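Local atomic coordinates of acetylornithine aminotransferase (Aquifex aeolicus, PDB entry 2EH6), a protein that catalyses the pyridoxal phosphate-dependent transfer of an amino group between N(2)-acetyl-L-ornithine and 2-oxoglutarate, a step of L-arginine biosynthesis. Residues V89-S94 with V247-I252; K241-G246 with V283-V288; K233-A238 with L253-V258; S98-I103 with Y132-A137. All blocks are in the same frame, centred on the assembly; numbering follows the deposited sequence.

Contact 1: V89-S94 with V247-I252; sequences VFFANS and VPIGAI. With PLP (pyridoxal-5'-phosphate), chain C.
The last strand pair, within this chain, of the mixed seven-stranded sheet of a fold type I pyridoxal phosphate enzyme is built here, where Phe90 and Ala92 of strand 87-92 pair antiparallel with Ile252 and Gly250 of strand 250-255. Phe90 and Ile252 exchange two sound backbone bonds, both in their carbonyl planes. At the other pair, Ala92 N reaches Gly250 O at 2.8 Å from well above the carbonyl plane, 63° out of it, and the return bond from Gly250 N to Ala92 O is weak. This last rung is less regular than the first. On the side facing helix 95-112, Ile252 CG1 meets Phe90 CB at 3.8 Å; the chi1 of Ile252, 58°, sets its CG1 between backbone N and carbonyl carbon. On the other side, facing helix 70-81, Val89 CG1 sits 3.8 Å above the centre of the Phe91 ring, while Ala251 CB touches Phe91 CD1 at 3.9 Å. Glycine is needed at Gly250, since a beta carbon would fall 2.3 Å from Ser94 O. Ser94 is the N-cap of helix 95-112; its OG bonds Glu97 N and also Glu97 OE2 of the second subunit, and Ser94 CB lies 3.4 Å from phosphate O1P of the cofactor. Beyond the ladder one water donates to both Asn93 OD1 and Pro248 O, at 2.8 Å each.

Contact 2: K241-G246 with V283-V288; sequences KGLGGG and VVVDEV. With PLP (pyridoxal-5'-phosphate), chain C.
Val284 points its side chain at the Gly242-Gly245 backbone and touches it with all three carbons. With CG1 anti to its own backbone N (chi1 172°), CG1 comes 3.4 Å from Gly242 O, CB lies 3.4 Å from Leu243 O, and CG2 turns to Gly245 N at 3.7 Å. Val284 thus packs on peptide groups. Beside it, Leu243 and Val285 lie side by side and point the same way, Leu243 CD1 against Val285 CG2 at 3.9 Å; helix 70-81 borders this pair through Leu79. The peptides belong to the glycine-rich loop that follows the cofactor lysine in this class-III aminotransferase, its start wound into a short 3-10 turn by Gly244 N to Lys241 O and Gly245 N to Gly242 O. Gly245 has positive phi, and a beta carbon there would come 2.9 Å from Val284 CG2. An alanine at Val284 would strip off both methyls and would probably leave a gap against Gly242 O and Gly245 N, allowing the turn to shift. Gly242 O is also bonded by Ser41 OG, whereas buried Leu243 O has no hydrogen-bonding partner in the model. At the start of the turn, Lys241 makes no contact with 283-288; its chain bends at chi4, 82°, which places NZ where it is covalently joined to C4A of pyridoxal phosphate at 1.4 Å.

Contact 3: K233-A238 with L253-V258; sequences KPDVIA and LAREEV
Arg255 carries CG between its backbone N and carbonyl carbon (chi1 62°) and then runs extended to NE, while Asp235 holds CG beside its own backbone N; the two side chains lie side by side and point the same way. They meet at the open end of the beta hairpin formed by strands 236-239 and 250-255, away from its connecting loop. Arg255 NE gives a nearly straight bond, 171° at the hydrogen, to Asp235 OD1 at 2.6 Å, using the anti lone pair of that oxygen, although the carboxylate and guanidinium planes stand 61° apart. A weak bond from Arg255 NH2 and a bridging water supplement it, and Asp235 OD2 accepts from Leu209 N of the next strand. At the other end of the guanidinium, NH1 and NH2 both grip Glu257 OE1, NH1 at 2.9 Å. A methionine in place of Arg255 would probably leave Asp235 OD1 and Glu257 OE1 without their shared positive mate. In the ladder Ile237 and Leu253 exchange backbone bonds, with Ile237 CG1 3.8 Å from Leu253 CB. Beneath the salt-bridge network, Val258 CG2 sits 4.0 Å above the centre of the Arg255 guanidinium.

Contact 4: S98-I103 with Y132-A137; sequences SVEAAI and YGSLSA
Glu100 OE2 is gripped by Ser134 N at 3.1 Å, by a weak bond from Gly133 N, and by the hydroxyl of Thr131, just ahead of helix 132-137. The arrangement is a buried carboxylate of one helix set at the N-terminal end of another, the two helices crossing nearly at a right angle (83°). Glu100 attains it with a bend at chi2, which swings CD toward Gly133; Ser134 N then meets OE2 from above the carboxylate plane, 74° out of it. Backbone N-H groups and the helix start would probably stabilise the negative charge here. Glu100 OE1 bonds Tyr132 N of the second subunit, which makes the residue part of the dimer interface as well. Close approach depends on glycine: a beta carbon on Gly133 would fall 2.2 Å from Glu100 OE1. Next to the carboxylate, Ser134 OG lies 3.4 Å from both Val99 CB and Glu100 CG, and it is hydrogen-bonded to the hydroxyl of Thr96, a residue of the cofactor site. Within helix 132-137, Ser136 N and Ser136 OG reach Tyr132 O from opposite faces of its plane, OG at 2.8 Å. One turn after Val99, the tip of Ile103 leans on the second helix, its CD1 3.4 Å from Gly133 O and 4.4 Å from Ala137 CB.

In the fold
Contacts 1 and 3 lie about 15 Å apart (centres) on successive pairs of one mixed sheet and share strand 250-255, which is flanked by 87-92 and 236-239. Contact 4 follows 89-94 in the chain, through helix 95-112, which packs against that sheet and touches both contacts. Contact 2 joins the loop between strands 236-239 and 250-255 to helix 275-308; segments 233-238, 241-246, 247-252 and 253-258 follow closely in the chain, with 283-288 after them. Contacts 2 and 4 are the most distant pair, about 23 Å between centres. Contacts 1 and 2 both touch pyridoxal phosphate; contacts 1, 2 and 4 reach the second subunit, contact 3 only through Ala254, so the cofactor site lies close to the dimer interface.

Contact 1: V89-S94 with V247-I252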
# COMPACT_ATOMS: atom_id res chain seq x y z
N VAL A 89 -13.92 -10.39 2.80
CA VAL A 89 -13.03 -9.24 2.70
C VAL A 89 -11.57 -9.63 2.57
O VAL A 89 -11.13 -10.64 3.12
CB VAL A 89 -13.18 -8.34 3.97
CG1 VAL A 89 -12.13 -7.22 3.96
CG2 VAL A 89 -14.58 -7.78 4.05
N PHE A 90 -10.81 -8.81 1.84
CA PHE A 90 -9.37 -9.00 1.70
C PHE A 90 -8.81 -7.65 2.12
O PHE A 90 -9.22 -6.63 1.59
CB PHE A 90 -8.93 -9.26 0.26
CG PHE A 90 -7.45 -9.09 0.06
CD1 PHE A 90 -6.55 -10.02 0.58
CD2 PHE A 90 -6.94 -7.95 -0.57
CE1 PHE A 90 -5.17 -9.82 0.49
CE2 PHE A 90 -5.57 -7.73 -0.66
CZ PHE A 90 -4.68 -8.67 -0.13
N PHE A 91 -7.86 -7.65 3.06
CA PHE A 91 -7.28 -6.40 3.54
C PHE A 91 -5.99 -5.98 2.85
O PHE A 91 -5.06 -6.78 2.72
CB PHE A 91 -7.03 -6.49 5.05
CG PHE A 91 -8.29 -6.44 5.87
CD1 PHE A 91 -9.00 -5.25 6.00
CD2 PHE A 91 -8.78 -7.59 6.49
CE1 PHE A 91 -10.19 -5.19 6.74
CE2 PHE A 91 -9.97 -7.55 7.23
CZ PHE A 91 -10.67 -6.34 7.36
N ALA A 92 -5.93 -4.72 2.42
CA ALA A 92 -4.75 -4.18 1.76
C ALA A 92 -4.26 -2.98 2.58
O ALA A 92 -4.67 -2.80 3.73
CB ALA A 92 -5.10 -3.76 0.33
N ASN A 93 -3.43 -2.13 1.99
CA ASN A 93 -2.90 -0.98 2.74
C ASN A 93 -3.26 0.36 2.16
O ASN A 93 -2.96 1.39 2.76
CB ASN A 93 -1.38 -1.07 2.82
CG ASN A 93 -0.91 -2.35 3.46
OD1 ASN A 93 -0.95 -2.49 4.68
ND2 ASN A 93 -0.48 -3.30 2.63
N SER A 94 -3.91 0.36 1.01
CA SER A 94 -4.25 1.61 0.35
C SER A 94 -5.41 1.42 -0.60
O SER A 94 -5.82 0.29 -0.87
CB SER A 94 -3.06 2.12 -0.45
OG SER A 94 -2.71 1.18 -1.46
N VAL A 247 -4.94 5.91 9.90
CA VAL A 247 -4.02 4.79 9.81
C VAL A 247 -4.20 4.16 8.41
O VAL A 247 -5.34 3.95 7.98
CB VAL A 247 -4.32 3.74 10.90
CG1 VAL A 247 -3.37 2.54 10.76
CG2 VAL A 247 -4.18 4.37 12.28
N PRO A 248 -3.10 3.86 7.70
CA PRO A 248 -3.22 3.27 6.36
C PRO A 248 -3.93 1.93 6.37
O PRO A 248 -3.58 1.03 7.13
CB PRO A 248 -1.77 3.12 5.91
CG PRO A 248 -1.04 4.21 6.69
CD PRO A 248 -1.68 4.10 8.04
N ILE A 249 -4.94 1.80 5.51
CA ILE A 249 -5.69 0.56 5.41
C ILE A 249 -6.49 0.58 4.12
O ILE A 249 -6.84 1.63 3.60
CB ILE A 249 -6.65 0.38 6.62
CG1 ILE A 249 -7.29 -1.02 6.60
CG2 ILE A 249 -7.74 1.45 6.59
CD1 ILE A 249 -8.09 -1.36 7.87
N GLY A 250 -6.77 -0.61 3.60
CA GLY A 250 -7.54 -0.70 2.38
C GLY A 250 -8.22 -2.06 2.38
O GLY A 250 -7.89 -2.92 3.20
N ALA A 251 -9.18 -2.26 1.49
CA ALA A 251 -9.85 -3.55 1.43
C ALA A 251 -10.82 -3.64 0.29
O ALA A 251 -11.28 -2.62 -0.26
CB ALA A 251 -10.59 -3.82 2.74
N ILE A 252 -11.11 -4.87 -0.11
CA ILE A 252 -12.13 -5.08 -1.11
C ILE A 252 -13.10 -6.02 -0.41
O ILE A 252 -12.70 -6.84 0.42
CB ILE A 252 -11.61 -5.76 -2.40
CG1 ILE A 252 -10.97 -7.11 -2.08
CG2 ILE A 252 -10.66 -4.83 -3.13
CD1 ILE A 252 -10.71 -7.95 -3.34
N1 PLP C . -9.71 5.43 -5.88
C2 PLP C . -10.45 6.49 -5.48
C2A PLP C . -11.89 6.60 -5.90
C3 PLP C . -9.88 7.50 -4.68
O3 PLP C . -10.62 8.57 -4.28
C4 PLP C . -8.50 7.37 -4.29
C4A PLP C . -7.91 8.42 -3.43
C5 PLP C . -7.75 6.21 -4.74
C6 PLP C . -8.41 5.27 -5.54
C5A PLP C . -6.29 6.03 -4.37
O4P PLP C . -6.19 5.63 -3.00
P PLP C . -4.63 5.45 -2.60
O1P PLP C . -4.57 5.04 -1.18
O2P PLP C . -3.92 4.33 -3.49
O3P PLP C . -3.86 6.85 -2.81
O HOH W 1 -2.42 -1.49 6.84

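Contact 2: K241-G246 with V283-V288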
# COMPACT_ATOMS: atom_id res chain seq x y z
N LYS A 241 -8.88 4.98 2.57
CA LYS A 241 -8.93 6.32 3.14
C LYS A 241 -9.61 6.39 4.52
O LYS A 241 -9.06 5.90 5.51
CB LYS A 241 -9.61 7.28 2.15
CG LYS A 241 -8.77 7.54 0.89
CD LYS A 241 -9.20 8.80 0.14
CE LYS A 241 -8.19 9.19 -0.95
NZ LYS A 241 -8.43 8.38 -2.16
N GLY A 242 -10.80 6.97 4.56
CA GLY A 242 -11.53 7.14 5.81
C GLY A 242 -11.74 5.94 6.72
O GLY A 242 -12.03 6.10 7.91
N LEU A 243 -11.61 4.74 6.16
CA LEU A 243 -11.79 3.50 6.92
C LEU A 243 -10.84 3.38 8.11
O LEU A 243 -11.21 2.82 9.16
CB LEU A 243 -11.58 2.30 5.99
CG LEU A 243 -11.56 0.91 6.61
CD1 LEU A 243 -12.88 0.62 7.34
CD2 LEU A 243 -11.34 -0.11 5.51
N GLY A 244 -9.63 3.90 7.96
CA GLY A 244 -8.65 3.81 9.03
C GLY A 244 -8.53 5.06 9.89
O GLY A 244 -7.72 5.09 10.81
N GLY A 245 -9.32 6.09 9.60
CA GLY A 245 -9.28 7.31 10.38
C GLY A 245 -7.91 7.98 10.47
O GLY A 245 -7.67 8.81 11.35
N GLY A 246 -7.01 7.62 9.56
CA GLY A 246 -5.68 8.20 9.58
C GLY A 246 -4.62 7.12 9.46
O GLY A 246 -3.51 7.39 8.99
N VAL A 283 -12.67 0.90 15.32
CA VAL A 283 -13.14 2.08 16.02
C VAL A 283 -13.92 2.99 15.07
O VAL A 283 -15.02 3.45 15.39
CB VAL A 283 -11.97 2.89 16.63
CG1 VAL A 283 -12.49 4.19 17.20
CG2 VAL A 283 -11.28 2.08 17.72
N VAL A 284 -13.35 3.24 13.90
CA VAL A 284 -13.99 4.09 12.91
C VAL A 284 -15.35 3.56 12.46
O VAL A 284 -16.33 4.30 12.39
CB VAL A 284 -13.08 4.27 11.67
CG1 VAL A 284 -13.84 5.00 10.57
CG2 VAL A 284 -11.83 5.04 12.06
N VAL A 285 -15.42 2.27 12.15
CA VAL A 285 -16.68 1.71 11.70
C VAL A 285 -17.78 1.84 12.76
O VAL A 285 -18.91 2.20 12.42
CB VAL A 285 -16.51 0.24 11.29
CG1 VAL A 285 -17.87 -0.40 11.02
CG2 VAL A 285 -15.65 0.18 10.01
N ASP A 286 -17.46 1.58 14.02
CA ASP A 286 -18.46 1.71 15.07
C ASP A 286 -18.90 3.16 15.25
O ASP A 286 -20.09 3.45 15.36
CB ASP A 286 -17.93 1.18 16.41
CG ASP A 286 -17.78 -0.33 16.43
OD1 ASP A 286 -18.41 -1.00 15.58
OD2 ASP A 286 -17.06 -0.84 17.30
N GLU A 287 -17.93 4.07 15.27
CA GLU A 287 -18.24 5.48 15.44
C GLU A 287 -18.98 6.07 14.26
O GLU A 287 -19.92 6.84 14.43
CB GLU A 287 -16.96 6.28 15.69
CG GLU A 287 -16.24 5.89 16.98
CD GLU A 287 -17.11 6.10 18.20
OE1 GLU A 287 -17.53 7.25 18.44
OE2 GLU A 287 -17.39 5.11 18.92
N VAL A 288 -18.56 5.71 13.05
CA VAL A 288 -19.18 6.23 11.84
C VAL A 288 -20.65 5.85 11.69
O VAL A 288 -21.46 6.68 11.30
CB VAL A 288 -18.41 5.78 10.58
CG1 VAL A 288 -19.24 6.02 9.33
CG2 VAL A 288 -17.09 6.54 10.48
N1 PLP C . -9.71 5.43 -5.88
C2 PLP C . -10.45 6.49 -5.48
C2A PLP C . -11.89 6.60 -5.90
C3 PLP C . -9.88 7.50 -4.68
O3 PLP C . -10.62 8.57 -4.28
C4 PLP C . -8.50 7.37 -4.29
C4A PLP C . -7.91 8.42 -3.43
C5 PLP C . -7.75 6.21 -4.74
C6 PLP C . -8.41 5.27 -5.54
C5A PLP C . -6.29 6.03 -4.37
O4P PLP C . -6.19 5.63 -3.00
P PLP C . -4.63 5.45 -2.60
O1P PLP C . -4.57 5.04 -1.18
O2P PLP C . -3.92 4.33 -3.49
O3P PLP C . -3.86 6.85 -2.81

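Contact 3: K233-A238 with L253-V258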
# COMPACT_ATOMS: atom_id res chain seq x y z
N LYS A 233 -26.32 -3.27 -6.26
CA LYS A 233 -25.89 -4.58 -5.78
C LYS A 233 -24.56 -4.96 -6.42
O LYS A 233 -24.47 -5.88 -7.23
CB LYS A 233 -26.95 -5.64 -6.11
CG LYS A 233 -28.29 -5.38 -5.44
CD LYS A 233 -29.33 -6.39 -5.89
CE LYS A 233 -30.65 -6.19 -5.15
NZ LYS A 233 -31.15 -4.79 -5.31
N PRO A 234 -23.49 -4.24 -6.05
CA PRO A 234 -22.15 -4.51 -6.59
C PRO A 234 -21.59 -5.88 -6.24
O PRO A 234 -21.87 -6.44 -5.18
CB PRO A 234 -21.31 -3.37 -5.99
CG PRO A 234 -21.99 -3.11 -4.67
CD PRO A 234 -23.45 -3.14 -5.06
N ASP A 235 -20.81 -6.44 -7.16
CA ASP A 235 -20.19 -7.73 -6.94
C ASP A 235 -18.94 -7.53 -6.09
O ASP A 235 -18.55 -8.39 -5.30
CB ASP A 235 -19.84 -8.36 -8.29
CG ASP A 235 -21.07 -8.56 -9.17
OD1 ASP A 235 -21.87 -9.45 -8.85
OD2 ASP A 235 -21.23 -7.82 -10.16
N VAL A 236 -18.31 -6.37 -6.26
CA VAL A 236 -17.10 -6.03 -5.51
C VAL A 236 -17.02 -4.53 -5.26
O VAL A 236 -17.39 -3.73 -6.12
CB VAL A 236 -15.81 -6.43 -6.27
CG1 VAL A 236 -14.59 -6.22 -5.38
CG2 VAL A 236 -15.88 -7.89 -6.72
N ILE A 237 -16.54 -4.14 -4.08
CA ILE A 237 -16.35 -2.72 -3.80
C ILE A 237 -14.95 -2.57 -3.20
O ILE A 237 -14.43 -3.51 -2.60
CB ILE A 237 -17.40 -2.14 -2.81
CG1 ILE A 237 -17.30 -2.84 -1.46
CG2 ILE A 237 -18.80 -2.28 -3.41
CD1 ILE A 237 -18.16 -2.19 -0.39
N ALA A 238 -14.34 -1.41 -3.40
CA ALA A 238 -13.01 -1.14 -2.87
C ALA A 238 -13.15 -0.05 -1.81
O ALA A 238 -13.91 0.90 -1.99
CB ALA A 238 -12.07 -0.68 -3.99
N LEU A 253 -14.38 -5.84 -0.71
CA LEU A 253 -15.42 -6.67 -0.15
C LEU A 253 -16.11 -7.21 -1.39
O LEU A 253 -16.47 -6.44 -2.28
CB LEU A 253 -16.40 -5.83 0.68
CG LEU A 253 -17.36 -6.57 1.62
CD1 LEU A 253 -18.12 -5.57 2.47
CD2 LEU A 253 -18.31 -7.45 0.82
N ALA A 254 -16.26 -8.53 -1.46
CA ALA A 254 -16.88 -9.16 -2.62
C ALA A 254 -17.92 -10.17 -2.17
O ALA A 254 -17.72 -10.89 -1.19
CB ALA A 254 -15.82 -9.85 -3.47
N ARG A 255 -19.03 -10.24 -2.89
CA ARG A 255 -20.06 -11.20 -2.51
C ARG A 255 -19.45 -12.60 -2.59
O ARG A 255 -18.51 -12.85 -3.36
CB ARG A 255 -21.30 -11.05 -3.41
CG ARG A 255 -21.09 -11.30 -4.89
CD ARG A 255 -22.37 -10.93 -5.65
NE ARG A 255 -22.29 -11.29 -7.06
CZ ARG A 255 -22.30 -12.53 -7.52
NH1 ARG A 255 -22.40 -13.56 -6.68
NH2 ARG A 255 -22.20 -12.76 -8.82
N GLU A 256 -19.96 -13.49 -1.74
CA GLU A 256 -19.51 -14.88 -1.62
C GLU A 256 -19.04 -15.60 -2.88
O GLU A 256 -17.95 -16.18 -2.89
CB GLU A 256 -20.62 -15.72 -0.99
CG GLU A 256 -20.84 -15.52 0.48
CD GLU A 256 -19.69 -16.03 1.32
OE1 GLU A 256 -18.93 -16.90 0.84
OE2 GLU A 256 -19.56 -15.57 2.46
N GLU A 257 -19.87 -15.61 -3.91
CA GLU A 257 -19.52 -16.31 -5.14
C GLU A 257 -18.26 -15.82 -5.84
O GLU A 257 -17.48 -16.61 -6.36
CB GLU A 257 -20.68 -16.29 -6.13
CG GLU A 257 -20.33 -16.96 -7.44
CD GLU A 257 -21.45 -16.90 -8.44
OE1 GLU A 257 -22.18 -15.89 -8.46
OE2 GLU A 257 -21.59 -17.87 -9.21
N VAL A 258 -18.06 -14.51 -5.87
CA VAL A 258 -16.87 -13.97 -6.52
C VAL A 258 -15.66 -14.19 -5.61
O VAL A 258 -14.59 -14.61 -6.08
CB VAL A 258 -17.05 -12.47 -6.84
CG1 VAL A 258 -15.80 -11.93 -7.52
CG2 VAL A 258 -18.26 -12.27 -7.74
O HOH W 2 -22.93 -11.01 -11.28

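Contact 4: S98-I103 with Y132-A137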
# COMPACT_ATOMS: atom_id res chain seq x y z
N SER A 98 -6.24 -1.78 -3.17
CA SER A 98 -7.59 -2.34 -3.12
C SER A 98 -8.17 -2.50 -4.52
O SER A 98 -8.70 -3.56 -4.86
CB SER A 98 -8.49 -1.46 -2.26
OG SER A 98 -8.03 -1.43 -0.93
N VAL A 99 -8.08 -1.46 -5.34
CA VAL A 99 -8.59 -1.55 -6.70
C VAL A 99 -7.83 -2.65 -7.44
O VAL A 99 -8.42 -3.41 -8.22
CB VAL A 99 -8.47 -0.20 -7.43
CG1 VAL A 99 -8.70 -0.38 -8.92
CG2 VAL A 99 -9.49 0.78 -6.86
N GLU A 100 -6.53 -2.75 -7.19
CA GLU A 100 -5.72 -3.78 -7.84
C GLU A 100 -6.25 -5.17 -7.49
O GLU A 100 -6.35 -6.05 -8.35
CB GLU A 100 -4.26 -3.67 -7.39
CG GLU A 100 -3.52 -2.41 -7.85
CD GLU A 100 -2.81 -2.59 -9.19
OE1 GLU A 100 -2.80 -3.71 -9.73
OE2 GLU A 100 -2.25 -1.60 -9.70
N ALA A 101 -6.58 -5.38 -6.21
CA ALA A 101 -7.11 -6.66 -5.75
C ALA A 101 -8.44 -6.97 -6.43
O ALA A 101 -8.72 -8.12 -6.76
CB ALA A 101 -7.29 -6.66 -4.23
N ALA A 102 -9.26 -5.94 -6.63
CA ALA A 102 -10.56 -6.10 -7.28
C ALA A 102 -10.41 -6.54 -8.73
O ALA A 102 -11.11 -7.45 -9.19
CB ALA A 102 -11.36 -4.81 -7.20
N ILE A 103 -9.51 -5.87 -9.46
CA ILE A 103 -9.26 -6.19 -10.87
C ILE A 103 -8.77 -7.62 -11.00
O ILE A 103 -9.20 -8.36 -11.90
CB ILE A 103 -8.19 -5.23 -11.46
CG1 ILE A 103 -8.77 -3.82 -11.54
CG2 ILE A 103 -7.73 -5.73 -12.83
CD1 ILE A 103 -7.74 -2.76 -11.91
N TYR A 132 0.13 0.27 -11.53
CA TYR A 132 -0.30 -0.12 -12.88
C TYR A 132 -1.71 -0.61 -13.13
O TYR A 132 -2.35 -0.15 -14.08
CB TYR A 132 0.72 -1.09 -13.48
CG TYR A 132 1.84 -0.37 -14.18
CD1 TYR A 132 1.68 0.13 -15.48
CD2 TYR A 132 3.06 -0.13 -13.53
CE1 TYR A 132 2.69 0.86 -16.11
CE2 TYR A 132 4.08 0.60 -14.16
CZ TYR A 132 3.89 1.08 -15.44
OH TYR A 132 4.89 1.80 -16.05
N GLY A 133 -2.21 -1.52 -12.31
CA GLY A 133 -3.57 -2.00 -12.52
C GLY A 133 -4.58 -0.88 -12.36
O GLY A 133 -5.44 -0.66 -13.22
N SER A 134 -4.46 -0.15 -11.26
CA SER A 134 -5.36 0.97 -10.99
C SER A 134 -5.14 2.12 -11.95
O SER A 134 -6.08 2.84 -12.29
CB SER A 134 -5.17 1.47 -9.55
OG SER A 134 -5.30 0.41 -8.62
N LEU A 135 -3.90 2.30 -12.38
CA LEU A 135 -3.58 3.38 -13.30
C LEU A 135 -4.27 3.11 -14.63
O LEU A 135 -4.72 4.03 -15.30
CB LEU A 135 -2.07 3.48 -13.51
CG LEU A 135 -1.61 4.65 -14.40
CD1 LEU A 135 -2.07 5.96 -13.79
CD2 LEU A 135 -0.09 4.63 -14.53
N SER A 136 -4.36 1.84 -15.00
CA SER A 136 -5.01 1.46 -16.25
C SER A 136 -6.51 1.73 -16.18
O SER A 136 -7.12 2.12 -17.18
CB SER A 136 -4.75 -0.01 -16.56
OG SER A 136 -3.36 -0.24 -16.67
N ALA A 137 -7.10 1.55 -15.00
CA ALA A 137 -8.53 1.79 -14.81
C ALA A 137 -8.84 3.29 -14.73
O ALA A 137 -9.95 3.73 -15.04
CB ALA A 137 -9.02 1.11 -13.54